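Local coordinates for protein beta-lactamase/D-alanine Carboxypeptidase (Yersinia pestis, PDB 3RJU) that probably cleaves the amide bond of beta-lactams or D-alanyl peptides through an active-site serine, as in its beta-lactamase and penicillin-binding protein relatives, at residues G117-Q122 against W141-L146; G308-M313 against Q331-S336. One frame throughout, in Å; residues are numbered along the deposited sequence.

Interaction 1: G117-Q122 against W141-L146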
ATOM      1  N   GLY A 117     -10.692   5.440 -14.859  1.00  8.82           N
ATOM      2  CA  GLY A 117     -10.689   6.617 -15.698  1.00  9.76           C
ATOM      3  C   GLY A 117     -10.549   7.930 -14.933  1.00 10.85           C
ATOM      4  O   GLY A 117     -10.504   9.013 -15.534  1.00 12.85           O
ATOM      5  N   LEU A 118     -10.501   7.848 -13.607  1.00 10.24           N
ATOM      6  CA  LEU A 118     -10.347   9.054 -12.797  1.00  9.90           C
ATOM      7  C   LEU A 118      -8.896   9.522 -12.794  1.00 10.60           C
ATOM      8  O   LEU A 118      -7.971   8.731 -13.026  1.00 10.67           O
ATOM      9  CB  LEU A 118     -10.816   8.798 -11.358  1.00 10.96           C
ATOM     10  CG  LEU A 118     -12.313   8.581 -11.168  1.00  9.97           C
ATOM     11  CD1 LEU A 118     -12.586   8.114  -9.736  1.00 11.51           C
ATOM     12  CD2 LEU A 118     -13.090   9.865 -11.466  1.00 12.27           C
ATOM     13  N   PRO A 119      -8.680  10.817 -12.532  1.00 11.89           N
ATOM     14  CA  PRO A 119      -7.288  11.283 -12.499  1.00 11.07           C
ATOM     15  C   PRO A 119      -6.556  10.797 -11.251  1.00 10.95           C
ATOM     16  O   PRO A 119      -7.166  10.304 -10.303  1.00 11.11           O
ATOM     17  CB  PRO A 119      -7.422  12.808 -12.487  1.00 12.53           C
ATOM     18  CG  PRO A 119      -8.756  13.049 -11.876  1.00 12.90           C
ATOM     19  CD  PRO A 119      -9.644  11.896 -12.274  1.00 12.49           C
ATOM     20  N   ARG A 120      -5.243  10.965 -11.257  1.00 11.79           N
ATOM     21  CA  ARG A 120      -4.411  10.472 -10.172  1.00 11.59           C
ATOM     22  C   ARG A 120      -4.701  11.232  -8.874  1.00 11.32           C
ATOM     23  O   ARG A 120      -4.804  10.628  -7.803  1.00 11.98           O
ATOM     24  CB  ARG A 120      -2.942  10.583 -10.564  1.00 10.70           C
ATOM     25  CG  ARG A 120      -1.948  10.256  -9.469  1.00 10.91           C
ATOM     26  CD  ARG A 120      -0.536  10.348 -10.014  1.00 12.58           C
ATOM     27  NE  ARG A 120       0.408  10.210  -8.920  1.00 12.72           N
ATOM     28  CZ  ARG A 120       1.291   9.227  -8.786  1.00 14.39           C
ATOM     29  NH1 ARG A 120       1.411   8.279  -9.714  1.00 14.41           N
ATOM     30  NH2 ARG A 120       2.072   9.215  -7.714  1.00 15.69           N
ATOM     31  N   GLU A 121      -4.814  12.559  -8.981  1.00 12.23           N
ATOM     32  CA  GLU A 121      -5.227  13.406  -7.861  1.00 12.31           C
ATOM     33  C   GLU A 121      -6.423  14.269  -8.249  1.00 13.26           C
ATOM     34  O   GLU A 121      -6.617  14.603  -9.413  1.00 14.11           O
ATOM     35  CB  GLU A 121      -4.099  14.338  -7.420  1.00 14.15           C
ATOM     36  CG  GLU A 121      -2.844  13.631  -6.986  1.00 17.19           C
ATOM     37  CD  GLU A 121      -2.902  13.051  -5.587  1.00 18.59           C
ATOM     38  OE1 GLU A 121      -3.883  13.274  -4.847  1.00 18.71           O
ATOM     39  OE2 GLU A 121      -1.935  12.366  -5.218  1.00 21.41           O
ATOM     40  N   GLN A 122      -7.218  14.659  -7.265  1.00 13.28           N
ATOM     41  CA  GLN A 122      -8.165  15.726  -7.517  1.00 14.03           C
ATOM     42  C   GLN A 122      -7.388  16.950  -7.995  1.00 15.89           C
ATOM     43  O   GLN A 122      -6.412  17.350  -7.370  1.00 16.59           O
ATOM     44  CB  GLN A 122      -8.936  16.076  -6.247  1.00 13.84           C
ATOM     45  CG  GLN A 122     -10.023  17.110  -6.512  1.00 15.21           C
ATOM     46  CD  GLN A 122     -10.869  17.364  -5.293  1.00 17.76           C
ATOM     47  OE1 GLN A 122     -11.097  16.458  -4.506  1.00 19.51           O
ATOM     48  NE2 GLN A 122     -11.347  18.595  -5.136  1.00 19.60           N
ATOM     49  N   TRP A 141     -16.057  14.802  -2.936  1.00 15.98           N
ATOM     50  CA  TRP A 141     -17.417  14.634  -3.420  1.00 16.46           C
ATOM     51  C   TRP A 141     -17.976  15.908  -4.042  1.00 18.52           C
ATOM     52  O   TRP A 141     -18.765  15.835  -4.978  1.00 19.03           O
ATOM     53  CB  TRP A 141     -18.316  14.022  -2.340  1.00 14.93           C
ATOM     54  CG  TRP A 141     -17.923  12.607  -2.151  1.00 13.80           C
ATOM     55  CD1 TRP A 141     -16.933  12.127  -1.330  1.00 13.56           C
ATOM     56  CD2 TRP A 141     -18.447  11.468  -2.854  1.00 14.27           C
ATOM     57  NE1 TRP A 141     -16.826  10.764  -1.469  1.00 13.41           N
ATOM     58  CE2 TRP A 141     -17.736  10.335  -2.399  1.00 14.00           C
ATOM     59  CE3 TRP A 141     -19.439  11.299  -3.830  1.00 16.13           C
ATOM     60  CZ2 TRP A 141     -18.008   9.042  -2.861  1.00 14.62           C
ATOM     61  CZ3 TRP A 141     -19.707  10.014  -4.292  1.00 15.35           C
ATOM     62  CH2 TRP A 141     -18.983   8.907  -3.820  1.00 15.05           C
ATOM     63  N   GLN A 142     -17.526  17.065  -3.560  1.00 19.61           N
ATOM     64  CA  GLN A 142     -17.876  18.334  -4.181  1.00 22.49           C
ATOM     65  C   GLN A 142     -17.296  18.409  -5.604  1.00 19.94           C
ATOM     66  O   GLN A 142     -17.972  18.847  -6.532  1.00 21.07           O
ATOM     67  CB  GLN A 142     -17.404  19.504  -3.311  1.00 26.54           C
ATOM     68  CG  GLN A 142     -17.825  20.871  -3.810  1.00 32.06           C
ATOM     69  CD  GLN A 142     -19.339  21.020  -3.927  1.00 36.08           C
ATOM     70  OE1 GLN A 142     -20.101  20.507  -3.096  1.00 36.33           O
ATOM     71  NE2 GLN A 142     -19.783  21.716  -4.977  1.00 38.61           N
ATOM     72  N   TRP A 143     -16.060  17.949  -5.777  1.00 17.67           N
ATOM     73  CA  TRP A 143     -15.438  17.900  -7.098  1.00 17.07           C
ATOM     74  C   TRP A 143     -16.096  16.853  -7.990  1.00 18.50           C
ATOM     75  O   TRP A 143     -16.361  17.104  -9.155  1.00 19.17           O
ATOM     76  CB  TRP A 143     -13.936  17.590  -6.984  1.00 17.41           C
ATOM     77  CG  TRP A 143     -13.275  17.397  -8.321  1.00 18.31           C
ATOM     78  CD1 TRP A 143     -12.747  18.377  -9.128  1.00 19.82           C
ATOM     79  CD2 TRP A 143     -13.080  16.154  -9.021  1.00 18.90           C
ATOM     80  NE1 TRP A 143     -12.234  17.816 -10.285  1.00 21.01           N
ATOM     81  CE2 TRP A 143     -12.424  16.457 -10.241  1.00 20.25           C
ATOM     82  CE3 TRP A 143     -13.388  14.817  -8.733  1.00 18.16           C
ATOM     83  CZ2 TRP A 143     -12.085  15.478 -11.174  1.00 21.12           C
ATOM     84  CZ3 TRP A 143     -13.047  13.837  -9.671  1.00 19.45           C
ATOM     85  CH2 TRP A 143     -12.393  14.176 -10.870  1.00 21.04           C
ATOM     86  N   LEU A 144     -16.352  15.672  -7.443  1.00 19.91           N
ATOM     87  CA  LEU A 144     -16.805  14.550  -8.261  1.00 20.33           C
ATOM     88  C   LEU A 144     -18.153  14.869  -8.922  1.00 22.38           C
ATOM     89  O   LEU A 144     -18.405  14.526 -10.085  1.00 23.04           O
ATOM     90  CB  LEU A 144     -16.882  13.277  -7.402  1.00 18.73           C
ATOM     91  CG  LEU A 144     -17.195  11.968  -8.120  1.00 19.33           C
ATOM     92  CD1 LEU A 144     -16.119  11.624  -9.150  1.00 19.21           C
ATOM     93  CD2 LEU A 144     -17.358  10.856  -7.103  1.00 18.32           C
ATOM     94  N   LYS A 145     -19.010  15.568  -8.194  1.00 23.92           N
ATOM     95  CA  LYS A 145     -20.369  15.746  -8.668  1.00 26.74           C
ATOM     96  C   LYS A 145     -20.438  16.612  -9.929  1.00 26.66           C
ATOM     97  O   LYS A 145     -21.405  16.540 -10.679  1.00 27.84           O
ATOM     98  CB  LYS A 145     -21.264  16.287  -7.557  1.00 30.77           C
ATOM     99  CG  LYS A 145     -21.021  17.727  -7.193  1.00 34.47           C
ATOM    100  CD  LYS A 145     -21.933  18.111  -6.049  1.00 37.64           C
ATOM    101  CE  LYS A 145     -21.805  19.576  -5.710  1.00 41.13           C
ATOM    102  NZ  LYS A 145     -22.662  19.923  -4.536  1.00 43.51           N
ATOM    103  N   LEU A 146     -19.395  17.400 -10.171  1.00 26.12           N
ATOM    104  CA  LEU A 146     -19.326  18.238 -11.361  1.00 26.66           C
ATOM    105  C   LEU A 146     -18.307  17.730 -12.377  1.00 24.37           C
ATOM    106  O   LEU A 146     -18.134  18.337 -13.435  1.00 25.86           O
ATOM    107  CB  LEU A 146     -18.967  19.674 -10.974  1.00 31.48           C
ATOM    108  CG  LEU A 146     -19.977  20.430 -10.117  1.00 35.18           C
ATOM    109  CD1 LEU A 146     -19.375  21.745  -9.655  1.00 36.26           C
ATOM    110  CD2 LEU A 146     -21.256  20.655 -10.901  1.00 36.27           C
TER
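Q122 and W143 bring the two backbones nearest, their CA atoms 7.6 Å apart, where an irregular loop, 117-122, passes helix 137-144. No hydrogen bond joins the segments; they meet by van der Waals packing of loop on helix in the helical part of a serine beta-lactamase fold. W143 carries it. Its CG lies anti to the backbone N (chi1 174°), and its indole, broad enough to meet several loop residues at once, is met by L118, P119 and Q122. Q122, also with CG anti to N and an extended chain, runs past the tryptophan in the opposite direction. Its CG sits over one face in a CH-pi contact, 4.0 Å from the centroid of the five-membered ring and 20° off the normal. The amide lies near-parallel to the indole plane (22°) and ends beside the root of the tryptophan side chain, Q122 NE2 3.3 Å from W143 CB. P119 comes tip to tip with the far end of the six-membered ring, CD lying 3.8 Å from W143 CH2; the compact, rigid proline ring fits against this end of the indole. L118 instead reaches the indole edge, near its plane, with CD2 4.4 Å from W143 CZ3. The branched leucine also serves L144, and the two chains cross at about a right angle. Helix 162-175 flanks both segments, L166 touching L118 and W141, and L162 touching P119 and W143. The S160 side chain hydrogen-bonds to P119 O, tying the loop to the residues just before that helix. Beside W143, L144 completes the hydrophobic patch: its CD1 stands 4.2 Å from L118 CD2, while CD2, its other methyl, lies 3.7 Å above the W141 ring plane, offset toward the rim.

Interaction 2: G308-M313 against Q331-S336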
ATOM      1  N   GLY A 308       8.706  11.809   2.815  1.00 11.97           N
ATOM      2  CA  GLY A 308      10.078  11.466   3.153  1.00 10.89           C
ATOM      3  C   GLY A 308      10.306   9.975   3.341  1.00  9.94           C
ATOM      4  O   GLY A 308      11.441   9.547   3.596  1.00 11.01           O
ATOM      5  N   PHE A 309       9.231   9.184   3.220  1.00  9.74           N
ATOM      6  CA  PHE A 309       9.311   7.723   3.337  1.00  8.98           C
ATOM      7  C   PHE A 309       9.177   7.075   1.977  1.00  9.35           C
ATOM      8  O   PHE A 309       8.409   7.550   1.131  1.00  9.91           O
ATOM      9  CB  PHE A 309       8.188   7.164   4.220  1.00  9.63           C
ATOM     10  CG  PHE A 309       8.369   7.445   5.684  1.00  8.59           C
ATOM     11  CD1 PHE A 309       8.954   6.498   6.530  1.00  8.41           C
ATOM     12  CD2 PHE A 309       8.003   8.674   6.204  1.00  8.67           C
ATOM     13  CE1 PHE A 309       9.140   6.765   7.871  1.00  9.87           C
ATOM     14  CE2 PHE A 309       8.181   8.949   7.554  1.00  9.58           C
ATOM     15  CZ  PHE A 309       8.760   7.989   8.383  1.00 10.82           C
ATOM     16  N   ILE A 310       9.895   5.974   1.786  1.00  7.75           N
ATOM     17  CA  ILE A 310       9.600   5.049   0.693  1.00  7.20           C
ATOM     18  C   ILE A 310       9.431   3.643   1.262  1.00  7.05           C
ATOM     19  O   ILE A 310      10.136   3.242   2.199  1.00  8.96           O
ATOM     20  CB  ILE A 310      10.651   5.065  -0.436  1.00  7.73           C
ATOM     21  CG1 ILE A 310      12.077   4.847   0.103  1.00  7.22           C
ATOM     22  CG2 ILE A 310      10.526   6.366  -1.252  1.00 10.20           C
ATOM     23  CD1 ILE A 310      13.082   4.652  -1.023  1.00  8.50           C
ATOM     24  N   THR A 311       8.477   2.896   0.711  1.00  7.82           N
ATOM     25  CA  THR A 311       8.171   1.572   1.210  1.00  8.67           C
ATOM     26  C   THR A 311       7.993   0.612   0.055  1.00  8.29           C
ATOM     27  O   THR A 311       7.657   1.002  -1.065  1.00  8.63           O
ATOM     28  CB  THR A 311       6.861   1.555   2.045  1.00  8.72           C
ATOM     29  OG1 THR A 311       5.833   2.238   1.328  1.00  9.63           O
ATOM     30  CG2 THR A 311       7.050   2.252   3.388  1.00  9.81           C
ATOM     31  N   TYR A 312       8.233  -0.658   0.331  1.00  7.65           N
ATOM     32  CA  TYR A 312       8.036  -1.679  -0.680  1.00  7.73           C
ATOM     33  C   TYR A 312       7.748  -2.990   0.015  1.00  8.09           C
ATOM     34  O   TYR A 312       8.386  -3.336   1.026  1.00  8.72           O
ATOM     35  CB  TYR A 312       9.285  -1.788  -1.552  1.00  7.88           C
ATOM     36  CG  TYR A 312       9.217  -2.762  -2.713  1.00  8.03           C
ATOM     37  CD1 TYR A 312       8.217  -2.649  -3.697  1.00  8.25           C
ATOM     38  CD2 TYR A 312      10.163  -3.788  -2.845  1.00  8.20           C
ATOM     39  CE1 TYR A 312       8.173  -3.528  -4.773  1.00  8.54           C
ATOM     40  CE2 TYR A 312      10.124  -4.669  -3.924  1.00  8.50           C
ATOM     41  CZ  TYR A 312       9.122  -4.540  -4.878  1.00  8.58           C
ATOM     42  OH  TYR A 312       9.061  -5.413  -5.953  1.00  8.59           O
HETATM   43  N   MSE A 313       6.788  -3.730  -0.525  1.00  8.65           N
HETATM   44  CA  MSE A 313       6.521  -5.072  -0.044  1.00  8.01           C
HETATM   45  C   MSE A 313       6.543  -5.998  -1.248  1.00  8.95           C
HETATM   46  O   MSE A 313       5.916  -5.696  -2.268  1.00  9.75           O
HETATM   47  CB  MSE A 313       5.148  -5.155   0.638  1.00  8.49           C
HETATM   48  CG  MSE A 313       4.859  -6.544   1.196  1.00 10.06           C
HETATM   49 SE   MSE A 313       3.212  -6.636   2.207  0.76 13.81          SE
HETATM   50  CE  MSE A 313       3.649  -5.363   3.609  1.00 11.85           C
ATOM     51  N   GLN A 331      18.448  13.204   0.060  1.00 13.33           N
ATOM     52  CA  GLN A 331      18.220  13.871  -1.210  1.00 15.74           C
ATOM     53  C   GLN A 331      18.488  12.960  -2.426  1.00 14.78           C
ATOM     54  O   GLN A 331      17.754  13.012  -3.418  1.00 15.54           O
ATOM     55  CB  GLN A 331      19.058  15.153  -1.299  1.00 16.83           C
ATOM     56  CG  GLN A 331      18.899  15.909  -2.602  1.00 22.27           C
ATOM     57  CD  GLN A 331      17.483  16.422  -2.854  1.00 28.45           C
ATOM     58  OE1 GLN A 331      16.713  16.704  -1.918  1.00 29.09           O
ATOM     59  NE2 GLN A 331      17.135  16.555  -4.137  1.00 31.31           N
ATOM     60  N   LEU A 332      19.522  12.123  -2.354  1.00 12.85           N
ATOM     61  CA  LEU A 332      19.921  11.321  -3.516  1.00 11.90           C
ATOM     62  C   LEU A 332      19.132  10.011  -3.661  1.00 10.13           C
ATOM     63  O   LEU A 332      19.280   9.295  -4.657  1.00 12.01           O
ATOM     64  CB  LEU A 332      21.440  11.043  -3.493  1.00 11.24           C
ATOM     65  CG  LEU A 332      22.046  10.299  -2.301  1.00 12.01           C
ATOM     66  CD1 LEU A 332      21.700   8.834  -2.351  1.00 12.52           C
ATOM     67  CD2 LEU A 332      23.571  10.488  -2.330  1.00 13.01           C
ATOM     68  N   THR A 333      18.266   9.706  -2.699  1.00  8.86           N
ATOM     69  CA  THR A 333      17.542   8.431  -2.727  1.00  9.92           C
ATOM     70  C   THR A 333      16.744   8.211  -4.022  1.00 10.17           C
ATOM     71  O   THR A 333      15.943   9.062  -4.419  1.00 11.28           O
ATOM     72  CB  THR A 333      16.597   8.317  -1.534  1.00  9.97           C
ATOM     73  OG1 THR A 333      17.376   8.268  -0.317  1.00 10.87           O
ATOM     74  CG2 THR A 333      15.711   7.057  -1.665  1.00 10.48           C
ATOM     75  N   LYS A 334      16.988   7.071  -4.668  1.00 10.94           N
ATOM     76  CA  LYS A 334      16.199   6.636  -5.817  1.00 10.14           C
ATOM     77  C   LYS A 334      15.435   5.368  -5.435  1.00  8.59           C
ATOM     78  O   LYS A 334      16.019   4.397  -4.961  1.00  9.51           O
ATOM     79  CB  LYS A 334      17.095   6.345  -7.035  1.00 10.98           C
ATOM     80  CG  LYS A 334      16.321   5.806  -8.273  1.00 13.46           C
ATOM     81  CD  LYS A 334      17.296   5.349  -9.383  1.00 17.73           C
ATOM     82  CE  LYS A 334      16.673   5.314 -10.782  1.00 22.28           C
ATOM     83  NZ  LYS A 334      15.305   4.739 -10.847  1.00 24.79           N
ATOM     84  N   PHE A 335      14.122   5.392  -5.631  1.00  9.45           N
ATOM     85  CA  PHE A 335      13.249   4.337  -5.124  1.00  9.36           C
ATOM     86  C   PHE A 335      13.688   2.957  -5.569  1.00  8.43           C
ATOM     87  O   PHE A 335      13.755   2.008  -4.757  1.00  9.10           O
ATOM     88  CB  PHE A 335      11.793   4.550  -5.570  1.00  9.36           C
ATOM     89  CG  PHE A 335      10.875   3.479  -5.059  1.00  8.33           C
ATOM     90  CD1 PHE A 335      10.246   3.616  -3.814  1.00  7.47           C
ATOM     91  CD2 PHE A 335      10.679   2.310  -5.792  1.00  9.73           C
ATOM     92  CE1 PHE A 335       9.444   2.603  -3.303  1.00  8.34           C
ATOM     93  CE2 PHE A 335       9.869   1.298  -5.311  1.00  9.64           C
ATOM     94  CZ  PHE A 335       9.228   1.441  -4.066  1.00  9.16           C
ATOM     95  N   SER A 336      13.952   2.813  -6.867  1.00  8.72           N
ATOM     96  CA  SER A 336      14.234   1.476  -7.372  1.00 11.21           C
ATOM     97  C   SER A 336      15.582   0.933  -6.899  1.00 11.09           C
ATOM     98  O   SER A 336      15.827  -0.258  -7.009  1.00 12.19           O
ATOM     99  CB  SER A 336      14.122   1.421  -8.896  1.00 13.32           C
ATOM    100  OG  SER A 336      15.095   2.241  -9.492  1.00 14.39           O
TER
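T333 is the first residue of 331-336 to meet strand 309-316, through a tip-to-tip approach to I310: T333 CG2 lies 3.6 Å from I310 CD1. Its two branches divide the work. The methyl, anti to the backbone N, packs on isoleucine, while OG1 is hydrogen-bonded to S21 O and S330 N; threonine thus suits a buried place that is apolar on one branch and polar on the other. K334 points away from the strand and sends NZ to S336 OG, 2.8 Å off, a bond that bridges over F335 within the segment. F335 makes the main contact. With CG anti to the backbone N (chi1 -180°), its ring reaches the strand edge-on and runs past I310 in the opposite direction. F335 CD1 lies 3.7 Å from I310 CB, and I310 CG2 is in the ring plane, so the beta-branched side chain packs against the ring's rim. Further along this edge, F335 CE1 comes to 3.3 Å from T311 O, also in plane; the slightly positive ring hydrogens would favour a carbonyl there. F335 CZ then approaches Y312 CB at 4.1 Å, obliquely to the phenylalanine ring. S336, in helix 336-349, has its CB directed away from the strand. In this antiparallel sheet of the beta-lactamase fold, strand 309-316 lies between 299-306 and 321-328, pairing through T311 with G304 and through I310 with V327. I310 and Y312 point to the side on which helix 336-349 packs: M338 touches both, and N343 OD1 hydrogen-bonds to Y312 OH. T311 faces away from 331-336, bonding through OG1 to I60 O, while F335 also touches T303 of strand 299-306.

Overall arrangement
Interaction 1 closes before interaction 2 opens along the chain, and the two lie in different parts of one beta-lactamase family fold. Their centres are 28 Å apart and their nearest atoms about 11 Å apart, without touching. The first joins a loop to helix 137-144 beside helix 162-175; the second joins a central strand of the antiparallel sheet to the loop leading into helix 336-349. S62 and K65 fit an SxxK motif and, with Y159 and K302, probably belong to the active site. R120, in the loop of interaction 1, touches Y159; M313, next to Y312, pairs through its backbone with K302, and the Y312 side chain lies near the motif without touching it. Each interaction thus has one segment running close to the probable site.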